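Local coordinates for protein SaTIE-TED (Staphylococcus aureus, PDB 6FX6) that is of unknown function but, as the thioester domain of an LPXTG-anchored surface protein, probably forms covalent bonds with host molecules, at residues Q72-K77 and W105-A110. Sequence-based numbering, arbitrary orientation.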
ATOM      1  N   GLN A  72       8.518  -7.746  -9.771  1.00 66.52           N
ATOM      2  CA  GLN A  72       8.377  -6.500  -9.007  1.00 65.07           C
ATOM      3  C   GLN A  72       6.975  -5.891  -9.111  1.00 62.06           C
ATOM      4  O   GLN A  72       6.475  -5.340  -8.133  1.00 60.11           O
ATOM      5  CB  GLN A  72       9.444  -5.474  -9.434  1.00 70.35           C
ATOM      6  CG  GLN A  72       9.444  -4.193  -8.599  1.00 70.28           C
ATOM      7  CD  GLN A  72      10.733  -3.390  -8.687  1.00 73.85           C
ATOM      8  OE1 GLN A  72      11.570  -3.600  -9.568  1.00 81.00           O
ATOM      9  NE2 GLN A  72      10.892  -2.451  -7.763  1.00 74.53           N
ATOM     10  N   ALA A  73       6.349  -5.988 -10.284  1.00 65.06           N
ATOM     11  CA  ALA A  73       4.975  -5.504 -10.475  1.00 63.03           C
ATOM     12  C   ALA A  73       3.989  -6.215  -9.546  1.00 60.61           C
ATOM     13  O   ALA A  73       3.073  -5.584  -9.016  1.00 56.49           O
ATOM     14  CB  ALA A  73       4.544  -5.662 -11.927  1.00 65.41           C
ATOM     15  N   LEU A  74       4.189  -7.519  -9.352  1.00 62.07           N
ATOM     16  CA  LEU A  74       3.412  -8.295  -8.382  1.00 61.05           C
ATOM     17  C   LEU A  74       3.701  -7.834  -6.949  1.00 55.64           C
ATOM     18  O   LEU A  74       2.768  -7.563  -6.193  1.00 55.68           O
ATOM     19  CB  LEU A  74       3.698  -9.797  -8.532  1.00 64.47           C
ATOM     20  CG  LEU A  74       2.993 -10.772  -7.579  1.00 63.63           C
ATOM     21  CD1 LEU A  74       1.482 -10.587  -7.605  1.00 63.28           C
ATOM     22  CD2 LEU A  74       3.359 -12.209  -7.925  1.00 66.58           C
ATOM     23  N   ARG A  75       4.983  -7.737  -6.587  1.00 54.30           N
ATOM     24  CA  ARG A  75       5.383  -7.237  -5.262  1.00 52.54           C
ATOM     25  C   ARG A  75       4.783  -5.866  -4.969  1.00 50.56           C
ATOM     26  O   ARG A  75       4.277  -5.632  -3.873  1.00 49.02           O
ATOM     27  CB  ARG A  75       6.904  -7.143  -5.122  1.00 55.07           C
ATOM     28  CG  ARG A  75       7.612  -8.463  -4.863  1.00 58.11           C
ATOM     29  CD  ARG A  75       8.970  -8.235  -4.208  1.00 60.33           C
ATOM     30  NE  ARG A  75       9.760  -7.198  -4.879  1.00 62.13           N
ATOM     31  CZ  ARG A  75      10.443  -7.353  -6.016  1.00 68.33           C
ATOM     32  NH1 ARG A  75      10.465  -8.519  -6.667  1.00 72.05           N
ATOM     33  NH2 ARG A  75      11.117  -6.320  -6.520  1.00 69.92           N
ATOM     34  N   ASN A  76       4.854  -4.974  -5.956  1.00 52.06           N
ATOM     35  CA  ASN A  76       4.213  -3.657  -5.877  1.00 52.35           C
ATOM     36  C   ASN A  76       2.722  -3.785  -5.650  1.00 47.06           C
ATOM     37  O   ASN A  76       2.200  -3.208  -4.707  1.00 44.77           O
ATOM     38  CB  ASN A  76       4.460  -2.820  -7.147  1.00 57.53           C
ATOM     39  CG  ASN A  76       5.655  -1.895  -7.017  1.00 65.93           C
ATOM     40  OD1 ASN A  76       6.608  -1.979  -7.794  1.00 73.87           O
ATOM     41  ND2 ASN A  76       5.604  -0.996  -6.034  1.00 69.33           N
ATOM     42  N   LYS A  77       2.048  -4.564  -6.494  1.00 49.19           N
ATOM     43  CA  LYS A  77       0.591  -4.705  -6.397  1.00 49.12           C
ATOM     44  C   LYS A  77       0.154  -5.278  -5.041  1.00 41.62           C
ATOM     45  O   LYS A  77      -0.797  -4.780  -4.438  1.00 38.26           O
ATOM     46  CB  LYS A  77       0.027  -5.538  -7.556  1.00 54.27           C
ATOM     47  CG  LYS A  77      -1.452  -5.288  -7.818  1.00 59.95           C
ATOM     48  CD  LYS A  77      -1.848  -5.621  -9.253  1.00 70.94           C
ATOM     49  CE  LYS A  77      -3.232  -5.082  -9.591  1.00 75.20           C
ATOM     50  NZ  LYS A  77      -3.536  -5.179 -11.046  1.00 81.31           N
ATOM     51  N   TRP A 105      -5.118 -12.940  -2.441  1.00 35.14           N
ATOM     52  CA  TRP A 105      -5.157 -14.339  -2.866  1.00 38.48           C
ATOM     53  C   TRP A 105      -5.587 -14.550  -4.318  1.00 40.33           C
ATOM     54  O   TRP A 105      -5.160 -15.527  -4.925  1.00 41.79           O
ATOM     55  CB  TRP A 105      -6.053 -15.175  -1.947  1.00 37.79           C
ATOM     56  CG  TRP A 105      -5.450 -15.582  -0.640  1.00 35.53           C
ATOM     57  CD1 TRP A 105      -4.157 -15.417  -0.222  1.00 36.99           C
ATOM     58  CD2 TRP A 105      -6.120 -16.278   0.407  1.00 34.25           C
ATOM     59  NE1 TRP A 105      -3.994 -15.945   1.033  1.00 32.93           N
ATOM     60  CE2 TRP A 105      -5.182 -16.486   1.442  1.00 33.63           C
ATOM     61  CE3 TRP A 105      -7.428 -16.749   0.573  1.00 33.67           C
ATOM     62  CZ2 TRP A 105      -5.512 -17.133   2.635  1.00 35.52           C
ATOM     63  CZ3 TRP A 105      -7.758 -17.390   1.760  1.00 36.55           C
ATOM     64  CH2 TRP A 105      -6.802 -17.574   2.778  1.00 35.39           C
ATOM     65  N   GLU A 106      -6.420 -13.667  -4.872  1.00 42.83           N
ATOM     66  CA  GLU A 106      -6.752 -13.726  -6.308  1.00 48.88           C
ATOM     67  C   GLU A 106      -5.518 -13.597  -7.195  1.00 51.86           C
ATOM     68  O   GLU A 106      -5.434 -14.258  -8.226  1.00 55.96           O
ATOM     69  CB  GLU A 106      -7.774 -12.655  -6.713  1.00 51.62           C
ATOM     70  CG  GLU A 106      -9.191 -12.942  -6.240  1.00 54.45           C
ATOM     71  CD  GLU A 106     -10.279 -12.415  -7.168  1.00 60.07           C
ATOM     72  OE1 GLU A 106     -10.147 -12.576  -8.400  1.00 66.83           O
ATOM     73  OE2 GLU A 106     -11.283 -11.861  -6.659  1.00 57.77           O
ATOM     74  N   LEU A 107      -4.569 -12.754  -6.788  1.00 51.86           N
ATOM     75  CA  LEU A 107      -3.311 -12.588  -7.523  1.00 56.40           C
ATOM     76  C   LEU A 107      -2.345 -13.762  -7.381  1.00 53.87           C
ATOM     77  O   LEU A 107      -1.447 -13.916  -8.202  1.00 58.48           O
ATOM     78  CB  LEU A 107      -2.599 -11.299  -7.094  1.00 57.11           C
ATOM     79  CG  LEU A 107      -3.256  -9.982  -7.498  1.00 59.81           C
ATOM     80  CD1 LEU A 107      -2.437  -8.839  -6.921  1.00 59.23           C
ATOM     81  CD2 LEU A 107      -3.382  -9.855  -9.017  1.00 64.62           C
ATOM     82  N   LEU A 108      -2.516 -14.562  -6.333  1.00 53.06           N
ATOM     83  CA  LEU A 108      -1.676 -15.730  -6.075  1.00 53.37           C
ATOM     84  C   LEU A 108      -2.372 -17.066  -6.387  1.00 55.25           C
ATOM     85  O   LEU A 108      -1.959 -18.114  -5.876  1.00 55.74           O
ATOM     86  CB  LEU A 108      -1.212 -15.697  -4.615  1.00 49.83           C
ATOM     87  CG  LEU A 108      -0.521 -14.404  -4.179  1.00 49.45           C
ATOM     88  CD1 LEU A 108      -0.240 -14.426  -2.685  1.00 47.48           C
ATOM     89  CD2 LEU A 108       0.761 -14.189  -4.968  1.00 52.86           C
ATOM     90  N   GLY A 109      -3.421 -17.032  -7.213  1.00 58.66           N
ATOM     91  CA  GLY A 109      -4.015 -18.251  -7.786  1.00 61.27           C
ATOM     92  C   GLY A 109      -5.288 -18.795  -7.152  1.00 58.54           C
ATOM     93  O   GLY A 109      -5.787 -19.830  -7.589  1.00 62.34           O
ATOM     94  N   ALA A 110      -5.826 -18.114  -6.141  1.00 55.51           N
ATOM     95  CA  ALA A 110      -7.068 -18.557  -5.498  1.00 54.64           C
ATOM     96  C   ALA A 110      -8.279 -18.286  -6.394  1.00 58.00           C
ATOM     97  O   ALA A 110      -8.356 -17.241  -7.047  1.00 57.90           O
ATOM     98  CB  ALA A 110      -7.245 -17.885  -4.149  1.00 50.71           C
TER
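Lys77 and Leu107 meet where the first turns of helix 72-87 stand beside the C-terminal end of helix 94-107, a worked example of how a lysine can pack with its hydrocarbon part and leave its charge out of the contact. From CB outward, the lysine first comes within 4.2 Å of Leu107 CD1. One bond further, CG makes the closest approach, 3.8 Å from that same methyl, and CD remains 4.0 Å away from Leu107 CD1. Beyond this point the extended chain has passed the methyl, and NZ ends 5.1 Å from Leu107 CD2, its nearest atom across the contact. The lysine's CG stands anti to the backbone N (chi1 -158°), which sends the chain across the leucine at about a right angle, with the three methylenes drawn over a single methyl.

Leu74, one turn earlier, adds to the same contact, with a different methyl for each partner. Its CD1 lies 4.2 Å from Leu107 CB as the two side chains slide past one another in opposite directions, whereas CD2 reaches Leu108 CD2 more loosely, at 4.4 Å. Leu108 also touches Phe69, which extends the apolar patch toward the loop preceding helix 72-87. Just past this leucine the chain turns away through Gly109, whose positive phi (101°) would press any CB against the carbonyl O of Leu108 and so calls for glycine, and Ala110 N bonds back to Trp105 O on its way into strand 111-115. Glu106 forms a salt bridge with Lys125 and a hydrogen bond with Tyr121 OH, both on helix 121-134.

With 177 Å² buried and no hydrogen bond or salt bridge between the segments, the packing between these two ends of the helical hairpin is purely aliphatic, and its weak directionality would probably tolerate small shifts.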